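Local atomic coordinates of putative glycosyltransferase (GalT1) (Streptococcus parasanguinis, PDB entry 4PHR), a protein that probably acts as a glycosyltransferase, its N-terminal GT-D-fold domain binding UDP and manganese. Residues L15-N27 against S132-R144. Sequence-based numbering, arbitrary orientation.
Sequences LPILESLKYIKHN and SEAYFESLKELWR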
loop_
_atom_site.group_PDB
_atom_site.type_symbol
_atom_site.label_atom_id
_atom_site.label_comp_id
_atom_site.label_asym_id
_atom_site.label_seq_id
_atom_site.Cartn_x
_atom_site.Cartn_y
_atom_site.Cartn_z
ATOM N N LEU A 15 -13.078 6.665 3.977
ATOM C CA LEU A 15 -12.461 7.755 4.734
ATOM C C LEU A 15 -11.250 8.277 3.974
ATOM O O LEU A 15 -10.305 7.531 3.746
ATOM C CB LEU A 15 -11.974 7.248 6.088
ATOM C CG LEU A 15 -13.009 6.806 7.118
ATOM C CD1 LEU A 15 -12.296 6.057 8.233
ATOM C CD2 LEU A 15 -13.774 8.003 7.658
ATOM N N PRO A 16 -11.260 9.558 3.583
ATOM C CA PRO A 16 -10.100 10.040 2.818
ATOM C C PRO A 16 -8.820 10.023 3.651
ATOM O O PRO A 16 -8.883 9.863 4.873
ATOM C CB PRO A 16 -10.489 11.468 2.435
ATOM C CG PRO A 16 -11.539 11.860 3.420
ATOM C CD PRO A 16 -12.275 10.605 3.786
ATOM N N ILE A 17 -7.683 10.191 2.981
ATOM C CA ILE A 17 -6.363 10.071 3.598
ATOM C C ILE A 17 -6.246 10.555 5.050
ATOM O O ILE A 17 -5.854 9.791 5.928
ATOM C CB ILE A 17 -5.276 10.768 2.746
ATOM C CG1 ILE A 17 -5.115 10.062 1.400
ATOM C CG2 ILE A 17 -3.949 10.764 3.477
ATOM C CD1 ILE A 17 -4.300 10.860 0.398
ATOM N N LEU A 18 -6.564 11.818 5.310
ATOM C CA LEU A 18 -6.298 12.366 6.641
ATOM C C LEU A 18 -7.198 11.754 7.696
ATOM O O LEU A 18 -6.804 11.595 8.852
ATOM C CB LEU A 18 -6.423 13.887 6.662
ATOM C CG LEU A 18 -5.188 14.634 6.168
ATOM C CD1 LEU A 18 -5.437 16.130 6.192
ATOM C CD2 LEU A 18 -3.948 14.265 6.989
ATOM N N GLU A 19 -8.416 11.417 7.288
ATOM C CA GLU A 19 -9.368 10.784 8.186
ATOM C C GLU A 19 -8.958 9.340 8.460
ATOM O O GLU A 19 -9.084 8.855 9.585
ATOM C CB GLU A 19 -10.775 10.845 7.591
ATOM C CG GLU A 19 -11.220 12.252 7.193
ATOM C CD GLU A 19 -11.148 13.251 8.340
ATOM O OE1 GLU A 19 -10.866 14.439 8.073
ATOM O OE2 GLU A 19 -11.384 12.854 9.501
ATOM N N SER A 20 -8.465 8.655 7.427
ATOM C CA SER A 20 -7.939 7.299 7.599
ATOM C C SER A 20 -6.790 7.287 8.590
ATOM O O SER A 20 -6.703 6.412 9.449
ATOM C CB SER A 20 -7.468 6.709 6.266
ATOM O OG SER A 20 -8.576 6.284 5.504
ATOM N N LEU A 21 -5.908 8.267 8.466
ATOM C CA LEU A 21 -4.756 8.345 9.354
ATOM C C LEU A 21 -5.173 8.597 10.805
ATOM O O LEU A 21 -4.589 8.034 11.733
ATOM C CB LEU A 21 -3.778 9.409 8.864
ATOM C CG LEU A 21 -3.033 8.986 7.591
ATOM C CD1 LEU A 21 -2.305 10.166 6.955
ATOM C CD2 LEU A 21 -2.064 7.827 7.871
ATOM N N LYS A 22 -6.195 9.429 11.006
ATOM C CA LYS A 22 -6.684 9.688 12.359
ATOM C C LYS A 22 -7.227 8.402 12.960
ATOM O O LYS A 22 -7.013 8.110 14.135
ATOM C CB LYS A 22 -7.774 10.765 12.361
ATOM C CG LYS A 22 -7.259 12.160 12.070
ATOM C CD LYS A 22 -8.404 13.118 11.783
ATOM C CE LYS A 22 -7.893 14.520 11.519
ATOM N NZ LYS A 22 -8.901 15.345 10.793
ATOM N N TYR A 23 -7.928 7.633 12.136
ATOM C CA TYR A 23 -8.460 6.346 12.554
ATOM C C TYR A 23 -7.345 5.390 12.980
ATOM O O TYR A 23 -7.420 4.757 14.028
ATOM C CB TYR A 23 -9.276 5.731 11.416
ATOM C CG TYR A 23 -9.927 4.410 11.744
ATOM C CD1 TYR A 23 -9.174 3.251 11.874
ATOM C CD2 TYR A 23 -11.303 4.317 11.898
ATOM C CE1 TYR A 23 -9.767 2.041 12.157
ATOM C CE2 TYR A 23 -11.907 3.115 12.186
ATOM C CZ TYR A 23 -11.140 1.979 12.316
ATOM O OH TYR A 23 -11.740 0.777 12.597
ATOM N N ILE A 24 -6.320 5.266 12.142
ATOM C CA ILE A 24 -5.222 4.344 12.415
ATOM C C ILE A 24 -4.528 4.684 13.733
ATOM O O ILE A 24 -4.243 3.798 14.539
ATOM C CB ILE A 24 -4.198 4.329 11.252
ATOM C CG1 ILE A 24 -4.869 3.848 9.959
ATOM C CG2 ILE A 24 -3.000 3.455 11.608
ATOM C CD1 ILE A 24 -4.148 4.269 8.676
ATOM N N LYS A 25 -4.266 5.969 13.942
ATOM C CA LYS A 25 -3.578 6.435 15.147
ATOM C C LYS A 25 -4.400 6.276 16.411
ATOM O O LYS A 25 -3.923 5.740 17.415
ATOM C CB LYS A 25 -3.201 7.902 14.996
ATOM C CG LYS A 25 -2.157 8.142 13.949
ATOM C CD LYS A 25 -1.988 9.617 13.685
ATOM C CE LYS A 25 -1.014 9.835 12.542
ATOM N NZ LYS A 25 -0.793 11.278 12.281
ATOM N N HIS A 26 -5.632 6.766 16.365
ATOM C CA HIS A 26 -6.510 6.689 17.523
ATOM C C HIS A 26 -6.613 5.238 17.965
ATOM O O HIS A 26 -6.708 4.933 19.154
ATOM C CB HIS A 26 -7.897 7.238 17.173
ATOM C CG HIS A 26 -8.889 7.141 18.291
ATOM N ND1 HIS A 26 -9.979 6.299 18.246
ATOM C CD2 HIS A 26 -8.951 7.773 19.487
ATOM C CE1 HIS A 26 -10.676 6.421 19.363
ATOM N NE2 HIS A 26 -10.071 7.309 20.133
ATOM N N ASN A 27 -6.548 4.344 16.988
ATOM C CA ASN A 27 -6.841 2.940 17.221
ATOM C C ASN A 27 -5.619 2.020 17.229
ATOM O O ASN A 27 -5.707 0.862 17.637
ATOM C CB ASN A 27 -7.873 2.473 16.194
ATOM C CG ASN A 27 -9.209 3.174 16.371
ATOM O OD1 ASN A 27 -9.699 3.308 17.491
ATOM N ND2 ASN A 27 -9.792 3.644 15.278
ATOM N N SER A 132 -0.703 17.938 0.338
ATOM C CA SER A 132 0.226 16.812 0.389
ATOM C C SER A 132 1.227 16.920 1.533
ATOM O O SER A 132 1.570 15.922 2.160
ATOM C CB SER A 132 0.952 16.633 -0.947
ATOM O OG SER A 132 0.039 16.243 -1.957
ATOM N N GLU A 133 1.691 18.133 1.818
ATOM C CA GLU A 133 2.634 18.304 2.915
ATOM C C GLU A 133 2.009 17.830 4.222
ATOM O O GLU A 133 2.635 17.100 4.986
ATOM C CB GLU A 133 3.095 19.756 3.026
ATOM C CG GLU A 133 4.044 20.000 4.189
ATOM C CD GLU A 133 4.672 21.380 4.161
ATOM O OE1 GLU A 133 4.200 22.240 3.389
ATOM O OE2 GLU A 133 5.644 21.603 4.912
ATOM N N ALA A 134 0.770 18.242 4.475
ATOM C CA ALA A 134 0.040 17.778 5.654
ATOM C C ALA A 134 -0.166 16.258 5.670
ATOM O O ALA A 134 -0.086 15.630 6.726
ATOM C CB ALA A 134 -1.293 18.495 5.775
ATOM N N TYR A 135 -0.439 15.673 4.507
ATOM C CA TYR A 135 -0.616 14.225 4.429
ATOM C C TYR A 135 0.668 13.508 4.855
ATOM O O TYR A 135 0.630 12.570 5.651
ATOM C CB TYR A 135 -1.012 13.776 3.015
ATOM C CG TYR A 135 -2.360 14.270 2.527
ATOM C CD1 TYR A 135 -3.344 14.687 3.422
ATOM C CD2 TYR A 135 -2.650 14.318 1.170
ATOM C CE1 TYR A 135 -4.585 15.144 2.970
ATOM C CE2 TYR A 135 -3.884 14.766 0.709
ATOM C CZ TYR A 135 -4.847 15.178 1.614
ATOM O OH TYR A 135 -6.070 15.629 1.160
ATOM N N PHE A 136 1.809 13.946 4.327
ATOM C CA PHE A 136 3.077 13.281 4.639
ATOM C C PHE A 136 3.487 13.496 6.087
ATOM O O PHE A 136 4.047 12.601 6.713
ATOM C CB PHE A 136 4.194 13.704 3.680
ATOM C CG PHE A 136 4.123 13.027 2.340
ATOM C CD1 PHE A 136 4.334 11.659 2.232
ATOM C CD2 PHE A 136 3.840 13.749 1.192
ATOM C CE1 PHE A 136 4.269 11.021 1.005
ATOM C CE2 PHE A 136 3.779 13.123 -0.041
ATOM C CZ PHE A 136 3.990 11.756 -0.137
ATOM N N GLU A 137 3.179 14.671 6.628
ATOM C CA GLU A 137 3.463 14.936 8.031
ATOM C C GLU A 137 2.639 14.017 8.926
ATOM O O GLU A 137 3.141 13.494 9.920
ATOM C CB GLU A 137 3.208 16.405 8.381
ATOM C CG GLU A 137 4.123 17.393 7.666
ATOM C CD GLU A 137 5.549 17.379 8.195
ATOM O OE1 GLU A 137 6.148 16.286 8.295
ATOM O OE2 GLU A 137 6.071 18.471 8.512
ATOM N N SER A 138 1.376 13.800 8.565
ATOM C CA SER A 138 0.536 12.904 9.349
ATOM C C SER A 138 1.007 11.457 9.241
ATOM O O SER A 138 1.029 10.728 10.232
ATOM C CB SER A 138 -0.932 13.026 8.948
ATOM O OG SER A 138 -1.734 12.159 9.728
ATOM N N LEU A 139 1.392 11.048 8.039
ATOM C CA LEU A 139 1.960 9.720 7.843
ATOM C C LEU A 139 3.190 9.507 8.728
ATOM O O LEU A 139 3.303 8.488 9.401
ATOM C CB LEU A 139 2.335 9.504 6.376
ATOM C CG LEU A 139 1.208 9.043 5.453
ATOM C CD1 LEU A 139 1.566 9.302 3.995
ATOM C CD2 LEU A 139 0.901 7.570 5.687
ATOM N N LYS A 140 4.109 10.473 8.729
ATOM C CA LYS A 140 5.364 10.330 9.466
ATOM C C LYS A 140 5.119 10.144 10.962
ATOM O O LYS A 140 5.903 9.489 11.648
ATOM C CB LYS A 140 6.275 11.534 9.222
ATOM C CG LYS A 140 6.932 11.547 7.845
ATOM C CD LYS A 140 7.633 12.879 7.585
ATOM C CE LYS A 140 8.309 12.887 6.224
ATOM N NZ LYS A 140 9.003 14.179 5.946
ATOM N N GLU A 141 4.026 10.707 11.465
ATOM C CA GLU A 141 3.700 10.552 12.876
ATOM C C GLU A 141 3.416 9.098 13.247
ATOM O O GLU A 141 3.490 8.727 14.418
ATOM C CB GLU A 141 2.537 11.465 13.286
ATOM C CG GLU A 141 2.880 12.952 13.261
ATOM C CD GLU A 141 4.060 13.309 14.157
ATOM O OE1 GLU A 141 4.239 12.655 15.208
ATOM O OE2 GLU A 141 4.815 14.244 13.811
ATOM N N LEU A 142 3.115 8.266 12.251
ATOM C CA LEU A 142 2.907 6.845 12.502
ATOM C C LEU A 142 4.170 6.167 13.020
ATOM O O LEU A 142 4.096 5.249 13.832
ATOM C CB LEU A 142 2.409 6.124 11.241
ATOM C CG LEU A 142 1.017 6.506 10.732
ATOM C CD1 LEU A 142 0.711 5.784 9.431
ATOM C CD2 LEU A 142 -0.031 6.183 11.776
ATOM N N TRP A 143 5.332 6.621 12.557
ATOM C CA TRP A 143 6.581 5.939 12.895
ATOM C C TRP A 143 7.576 6.776 13.702
ATOM O O TRP A 143 8.632 6.282 14.081
ATOM C CB TRP A 143 7.256 5.356 11.648
ATOM C CG TRP A 143 7.445 6.317 10.515
ATOM C CD1 TRP A 143 8.404 7.283 10.403
ATOM C CD2 TRP A 143 6.668 6.381 9.317
ATOM N NE1 TRP A 143 8.261 7.953 9.211
ATOM C CE2 TRP A 143 7.206 7.413 8.523
ATOM C CE3 TRP A 143 5.566 5.662 8.837
ATOM C CZ2 TRP A 143 6.678 7.751 7.276
ATOM C CZ3 TRP A 143 5.044 5.992 7.597
ATOM C CH2 TRP A 143 5.604 7.028 6.826
ATOM N N ARG A 144 7.233 8.026 14.006
ATOM C CA ARG A 144 8.129 8.853 14.803
ATOM C C ARG A 144 8.376 8.184 16.149
ATOM O O ARG A 144 7.433 7.852 16.863
ATOM C CB ARG A 144 7.551 10.254 15.017
ATOM C CG ARG A 144 8.449 11.136 15.889
ATOM C CD ARG A 144 7.748 12.399 16.370
ATOM N NE ARG A 144 7.728 13.453 15.359
ATOM C CZ ARG A 144 8.723 14.314 15.151
ATOM N NH1 ARG A 144 9.834 14.245 15.874
ATOM N NH2 ARG A 144 8.609 15.244 14.214
HETATM O O HOH W 1 -4.555 12.841 9.991
#
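Tyr135 lays its ring between Ile17 and Leu18 of helix 17-27, which treat it differently. CG2 of Ile17 makes a CH-pi contact over one face, 4.2 Å from the ring centroid, while Leu18 meets the rim, its CD1 in the ring plane and its CG 3.3 Å from Tyr135 CE1. One turn on, Leu21 divides its two methyls: CD1 lies against Ser138, and CD2 packs on Leu139 CD2 at 3.7 Å and on Leu142 CD1, crossing both side chains at about a right angle. Lys25 runs back along the edge of this layer, its chain extended beyond CG, laying CG against Leu142 CD2 and bringing NZ to Ser138. The ammonium bonds to both oxygens of that serine, Ser138 O at 2.8 Å and Ser138 OG at 2.9 Å, approaching the carbonyl 24° out of its plane. Ser138 OG stands anti to its own backbone N (chi1 -179°), turned toward Lys25 and toward a water that bridges to the other helix, donating to Leu18 O (water to Leu18 O 2.8 Å). These polar links run along one edge of the apolar seam between helices 17-27 and 132-140, nearly parallel at 14° with axes 10.0 Å apart at closest approach. This helix packing lies beside the UDP site of the GT-D domain, the Ile17 side chain about 6 Å from that of UDP-binding Arg121. Helix 17-27 rests Ile24 on Leu73 of strand 72-76, while Phe136 and Leu139 pack against Ile229 of helix 229-238.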